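PDB 7COI: carbonic anhydrase from Neosartorya fumigata, which catalyses the reversible hydration of carbon dioxide to hydrogencarbonate and a proton, as a zinc enzyme of the beta class of carbonic anhydrases. Local coordinates for the interface of chains A and B. Coordinates in Å, arbitrary orientation; residue numbers count along the deposited sequence, not the author numbering. Chains: chain A/B, Carbonic anhydrase.

Contact 1: the interface of chains A and B. Residues chain A 198, 201-202, 204-205; chain B 237, 282-283.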
ATOM      1  N   ILE A 198       4.785  -8.098   9.200  1.00 18.05           N
ATOM      2  CA  ILE A 198       5.250  -9.331   8.501  1.00 18.95           C
ATOM      3  C   ILE A 198       6.779  -9.323   8.361  1.00 18.86           C
ATOM      4  O   ILE A 198       7.390 -10.388   8.564  1.00 20.66           O
ATOM      5  CB  ILE A 198       4.540  -9.518   7.151  1.00 20.82           C
ATOM      6  CG1 ILE A 198       3.119 -10.020   7.341  1.00 21.96           C
ATOM      7  CG2 ILE A 198       5.342 -10.467   6.271  1.00 21.99           C
ATOM      8  CD1 ILE A 198       2.268  -9.910   6.068  1.00 24.32           C
ATOM      9  N   ARG A 201       8.343 -10.709  11.391  1.00 17.29           N
ATOM     10  CA  ARG A 201       8.091 -12.177  11.519  1.00 16.24           C
ATOM     11  C   ARG A 201       8.927 -12.955  10.506  1.00 18.45           C
ATOM     12  O   ARG A 201       9.340 -14.081  10.828  1.00 20.93           O
ATOM     13  CB  ARG A 201       6.610 -12.499  11.432  1.00 18.08           C
ATOM     14  CG  ARG A 201       5.794 -11.972  12.584  1.00 18.32           C
ATOM     15  CD  ARG A 201       4.366 -12.411  12.440  1.00 20.42           C
ATOM     16  NE  ARG A 201       3.625 -11.802  13.513  1.00 23.78           N
ATOM     17  CZ  ARG A 201       3.497 -12.327  14.713  1.00 27.11           C
ATOM     18  NH1 ARG A 201       4.006 -13.529  14.955  1.00 27.41           N
ATOM     19  NH2 ARG A 201       2.824 -11.668  15.639  1.00 26.09           N
ATOM     20  N   GLN A 202       9.246 -12.374   9.343  1.00 18.83           N
ATOM     21  CA  GLN A 202      10.118 -13.060   8.366  1.00 20.87           C
ATOM     22  C   GLN A 202      11.525 -13.209   8.987  1.00 21.39           C
ATOM     23  O   GLN A 202      12.149 -14.302   8.846  1.00 20.52           O
ATOM     24  CB  GLN A 202      10.171 -12.286   7.054  1.00 20.73           C
ATOM     25  CG  GLN A 202       8.819 -12.269   6.329  1.00 22.22           C
ATOM     26  CD  GLN A 202       8.892 -11.429   5.082  1.00 23.43           C
ATOM     27  OE1 GLN A 202       9.467 -10.343   5.075  1.00 27.66           O
ATOM     28  NE2 GLN A 202       8.333 -11.947   4.009  1.00 24.13           N
ATOM     29  N   ARG A 204      12.141 -13.178  12.220  1.00 20.26           N
ATOM     30  CA  ARG A 204      11.962 -14.141  13.334  1.00 23.65           C
ATOM     31  C   ARG A 204      12.091 -15.588  12.807  1.00 24.98           C
ATOM     32  O   ARG A 204      12.835 -16.409  13.427  1.00 26.68           O
ATOM     33  CB  ARG A 204      10.618 -13.901  13.996  1.00 22.65           C
ATOM     34  CG  ARG A 204      10.327 -14.864  15.130  1.00 23.69           C
ATOM     35  CD  ARG A 204       8.967 -14.568  15.713  1.00 24.13           C
ATOM     36  NE  ARG A 204       8.608 -15.546  16.718  1.00 24.24           N
ATOM     37  CZ  ARG A 204       7.417 -15.679  17.256  1.00 23.68           C
ATOM     38  NH1 ARG A 204       6.424 -14.865  16.910  1.00 24.74           N
ATOM     39  NH2 ARG A 204       7.230 -16.645  18.139  1.00 26.21           N
ATOM     40  N   GLU A 205      11.398 -15.908  11.713  1.00 26.33           N
ATOM     41  CA  GLU A 205      11.464 -17.253  11.078  1.00 26.69           C
ATOM     42  C   GLU A 205      12.914 -17.549  10.697  1.00 28.54           C
ATOM     43  O   GLU A 205      13.379 -18.657  11.016  1.00 28.53           O
ATOM     44  CB  GLU A 205      10.570 -17.355   9.842  1.00 27.97           C
ATOM     45  CG  GLU A 205      10.679 -18.656   9.071  1.00 30.64           C
ATOM     46  CD  GLU A 205       9.905 -18.651   7.752  1.00 33.84           C
ATOM     47  OE1 GLU A 205      10.414 -19.191   6.770  1.00 38.73           O
ATOM     48  OE2 GLU A 205       8.773 -18.132   7.712  1.00 33.99           O
TER
ATOM     49  N   GLN B 237       3.168 -17.406   4.794  1.00 24.35           N
ATOM     50  CA  GLN B 237       3.537 -16.477   5.911  1.00 23.88           C
ATOM     51  C   GLN B 237       2.322 -15.623   6.282  1.00 27.24           C
ATOM     52  O   GLN B 237       2.444 -14.383   6.412  1.00 33.58           O
ATOM     53  CB  GLN B 237       4.745 -15.624   5.530  1.00 23.10           C
ATOM     54  CG  GLN B 237       6.012 -16.448   5.402  1.00 24.57           C
ATOM     55  CD  GLN B 237       7.223 -15.662   4.962  1.00 24.50           C
ATOM     56  OE1 GLN B 237       7.094 -14.741   4.182  1.00 24.37           O
ATOM     57  NE2 GLN B 237       8.409 -15.997   5.476  1.00 24.85           N
ATOM     58  N   SER B 282       6.401 -18.824  13.827  1.00 24.41           N
ATOM     59  CA  SER B 282       6.688 -17.386  13.624  1.00 24.89           C
ATOM     60  C   SER B 282       5.433 -16.653  13.159  1.00 27.03           C
ATOM     61  O   SER B 282       5.368 -15.426  13.416  1.00 25.91           O
ATOM     62  CB  SER B 282       7.792 -17.176  12.639  1.00 23.34           C
ATOM     63  OG  SER B 282       9.018 -17.714  13.117  1.00 30.52           O
ATOM     64  N   PHE B 283       4.477 -17.349  12.527  1.00 26.32           N
ATOM     65  CA  PHE B 283       3.324 -16.670  11.871  1.00 28.40           C
ATOM     66  C   PHE B 283       1.956 -17.105  12.395  1.00 29.20           C
ATOM     67  O   PHE B 283       1.038 -16.305  12.201  1.00 29.01           O
ATOM     68  CB  PHE B 283       3.408 -16.862  10.356  1.00 26.72           C
ATOM     69  CG  PHE B 283       4.432 -15.965   9.711  1.00 25.62           C
ATOM     70  CD1 PHE B 283       4.104 -14.664   9.340  1.00 25.79           C
ATOM     71  CD2 PHE B 283       5.714 -16.421   9.478  1.00 26.02           C
ATOM     72  CE1 PHE B 283       5.042 -13.849   8.736  1.00 24.96           C
ATOM     73  CE2 PHE B 283       6.654 -15.605   8.861  1.00 28.02           C
ATOM     74  CZ  PHE B 283       6.312 -14.322   8.492  1.00 25.12           C
TER

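Contact 2: the interface of chains A and B. Residues chain A 275, 278, 281-282; chain B 205, 208, 212.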
ATOM      1  N   ALA A 275      28.274  -7.710  -2.286  1.00 51.87           N
ATOM      2  CA  ALA A 275      26.823  -7.526  -2.054  1.00 48.32           C
ATOM      3  C   ALA A 275      26.345  -6.299  -2.829  1.00 40.54           C
ATOM      4  O   ALA A 275      25.356  -6.432  -3.541  1.00 41.57           O
ATOM      5  CB  ALA A 275      26.508  -7.403  -0.575  1.00 48.16           C
ATOM      6  N   ALA A 278      26.283  -6.739  -6.790  1.00 29.53           N
ATOM      7  CA  ALA A 278      25.094  -7.503  -7.237  1.00 30.66           C
ATOM      8  C   ALA A 278      23.843  -6.605  -7.153  1.00 28.49           C
ATOM      9  O   ALA A 278      22.965  -6.669  -8.048  1.00 26.05           O
ATOM     10  CB  ALA A 278      24.943  -8.755  -6.400  1.00 30.45           C
ATOM     11  N   THR A 281      23.785  -4.020 -10.021  1.00 26.37           N
ATOM     12  CA  THR A 281      23.417  -4.720 -11.273  1.00 26.82           C
ATOM     13  C   THR A 281      21.904  -4.952 -11.281  1.00 25.09           C
ATOM     14  O   THR A 281      21.290  -4.769 -12.339  1.00 25.50           O
ATOM     15  CB  THR A 281      24.146  -6.061 -11.373  1.00 29.57           C
ATOM     16  OG1 THR A 281      25.545  -5.755 -11.325  1.00 29.62           O
ATOM     17  CG2 THR A 281      23.750  -6.838 -12.611  1.00 28.85           C
ATOM     18  N   SER A 282      21.352  -5.347 -10.131  1.00 24.11           N
ATOM     19  CA  SER A 282      19.961  -5.855 -10.004  1.00 24.22           C
ATOM     20  C   SER A 282      18.963  -4.700  -9.883  1.00 23.65           C
ATOM     21  O   SER A 282      17.804  -4.925 -10.262  1.00 22.35           O
ATOM     22  CB  SER A 282      19.828  -6.776  -8.838  1.00 24.35           C
ATOM     23  OG  SER A 282      20.623  -7.933  -9.012  1.00 27.50           O
TER
ATOM     24  N   GLU B 205      18.794 -10.316  -7.612  1.00 26.28           N
ATOM     25  CA  GLU B 205      20.004 -10.089  -6.771  1.00 27.50           C
ATOM     26  C   GLU B 205      20.403 -11.392  -6.087  1.00 27.77           C
ATOM     27  O   GLU B 205      21.600 -11.718  -6.121  1.00 26.57           O
ATOM     28  CB  GLU B 205      19.796  -9.001  -5.713  1.00 31.30           C
ATOM     29  CG  GLU B 205      21.048  -8.752  -4.890  1.00 30.04           C
ATOM     30  CD  GLU B 205      20.885  -7.812  -3.708  1.00 35.93           C
ATOM     31  OE1 GLU B 205      21.386  -8.148  -2.624  1.00 34.74           O
ATOM     32  OE2 GLU B 205      20.282  -6.732  -3.893  1.00 37.47           O
ATOM     33  N   LEU B 208      21.766 -13.929  -8.750  1.00 26.57           N
ATOM     34  CA  LEU B 208      22.354 -13.161  -9.883  1.00 26.56           C
ATOM     35  C   LEU B 208      23.327 -14.051 -10.668  1.00 31.54           C
ATOM     36  O   LEU B 208      23.224 -14.054 -11.913  1.00 30.64           O
ATOM     37  CB  LEU B 208      23.050 -11.900  -9.403  1.00 25.79           C
ATOM     38  CG  LEU B 208      23.498 -10.977 -10.529  1.00 27.09           C
ATOM     39  CD1 LEU B 208      22.343 -10.540 -11.433  1.00 29.46           C
ATOM     40  CD2 LEU B 208      24.231  -9.761  -9.974  1.00 30.11           C
ATOM     41  N   GLN B 212      22.846 -15.012 -14.554  1.00 36.49           N
ATOM     42  CA  GLN B 212      23.881 -14.538 -15.517  1.00 42.09           C
ATOM     43  C   GLN B 212      24.444 -15.733 -16.314  1.00 45.23           C
ATOM     44  O   GLN B 212      24.908 -15.502 -17.441  1.00 47.44           O
ATOM     45  CB  GLN B 212      24.980 -13.759 -14.785  1.00 43.40           C
ATOM     46  CG  GLN B 212      24.548 -12.340 -14.450  1.00 44.68           C
ATOM     47  CD  GLN B 212      25.548 -11.542 -13.648  1.00 45.68           C
ATOM     48  OE1 GLN B 212      25.545 -10.307 -13.697  1.00 41.92           O
ATOM     49  NE2 GLN B 212      26.360 -12.233 -12.857  1.00 39.59           N
TER

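Contact 1: the interface of chains A and B
B:Phe283 lies with one face of its ring against the side chain of A:Arg201, and this CH-pi packing forms the apolar core of the patch. The arginine CB sits over the face, displaced toward the rim, 3.7 Å from the ring centroid. The other face is covered from within chain B by CB of B:Gln237, over the ring centre, so the phenyl group is held between its own chain's B:Gln237 and A:Arg201 of the partner, which should restrict the ring's tilt. CG of A:Gln202 meets the ring at its edge, in plane, 3.9 Å from CZ.

Hydrogen bonds flank this core. A:Arg201, with CG beside its backbone N (chi1 -67°) and an extended chain from there to NE, runs past the ring in the direction opposite to the phenylalanine side chain. Its NH1 gives a bond of 2.8 Å to the backbone O of B:Ser282; the acceptor lies in the guanidinium plane, while the donor is tilted from the carbonyl plane.

The amide of B:Gln237 is used at both ends. Its OE1 accepts a nearly straight bond from NE2 of A:Gln202 (3.1 Å), the two amide planes being turned 54° to each other. Its NE2 donates to OE2 of A:Glu205, also 3.1 Å away, and approaches that carboxylate from above its plane. Gripped through O and N together, the amide is held against rotation, and its assignment is consistent with both partners. The amide N-H may help stabilise negative charge on the carboxylate.

At the far side, the guanidinium of A:Arg204 has CA of B:Ser282 over one face.

The chain A residues all belong to helix 193-206. Opposite them stand the C-terminal end of helix 273-283 and B:Gln237, in the short loop joining helices 216-236 and 239-248 of chain B.

Contact 2: the interface of chains A and B
A:Ala278 and B:Leu208 form the apolar centre of this helix-to-helix contact between two beta-class carbonic anhydrase subunits. The leucine, in the short helix 208-212 that follows helix 193-206 of chain B, touches with its CD2 branch, whose methyl lies 3.7 Å from CA of A:Ala278 and nearly as near to its CB. The small alanine side chain thus lets the methyl settle close to the backbone of helix 273-283. B:Leu208 has CG turned away from its own backbone N (chi1 -172°), which carries both methyls toward chain A.

One turn further along, A:Thr281 adds a second wall. Its CB is 4.0 Å from the same CD2, the two side chains set at a slant to one another, and its methyl CG2 comes about as near. That methyl points away from the threonine N, with OG1 beside the N instead (chi1 -59°), so carbon rather than hydroxyl faces the leucine. The CD1 branch reaches between CG2 of A:Thr281 and the hydroxyl of A:Ser282.

Toward helix 193-206 of chain B the packing passes to B:Glu205. Its CB lies 3.8 Å from CB of A:Ser282, and the extended side chain then runs beside A:Ala278, its CG about 4.2 Å from the alanine CB, with the carboxylate directed toward A:Ala275.

At the polar rim, OG of A:Ser282 bonds back within its own helix to O of A:Ala278 at 2.8 Å, the hydroxyl donating one turn back and tilted 32° from the carbonyl plane. The bond fixes the rotation of the hydroxyl group while OG also lies against the backbone of B:Glu205. On the opposite side, the amide oxygen OE1 of B:Gln212, also in helix 208-212, stands 4.1 Å from CG2 of A:Thr281, the glutamine and threonine side chains pointing toward each other from their own subunits.

The C-alpha centres of contact 1 and contact 2 lie about 26 Å apart, yet both draw on helix 193-206 of one subunit and helix 273-283 of the other, with the chains exchanged; helix 208-212 joins in at contact 2 and the Gln237 loop at contact 1. Glu205 and Ser282 occur in both. Because the interface is two-fold symmetric, each contact has a twin, and each C-terminal helix is held mainly through its later turns by contact 2 and at its end by contact 1. This reciprocal pairing ties the two subunits together within the deposited assembly of four; the structure alone does not show the oligomer in solution.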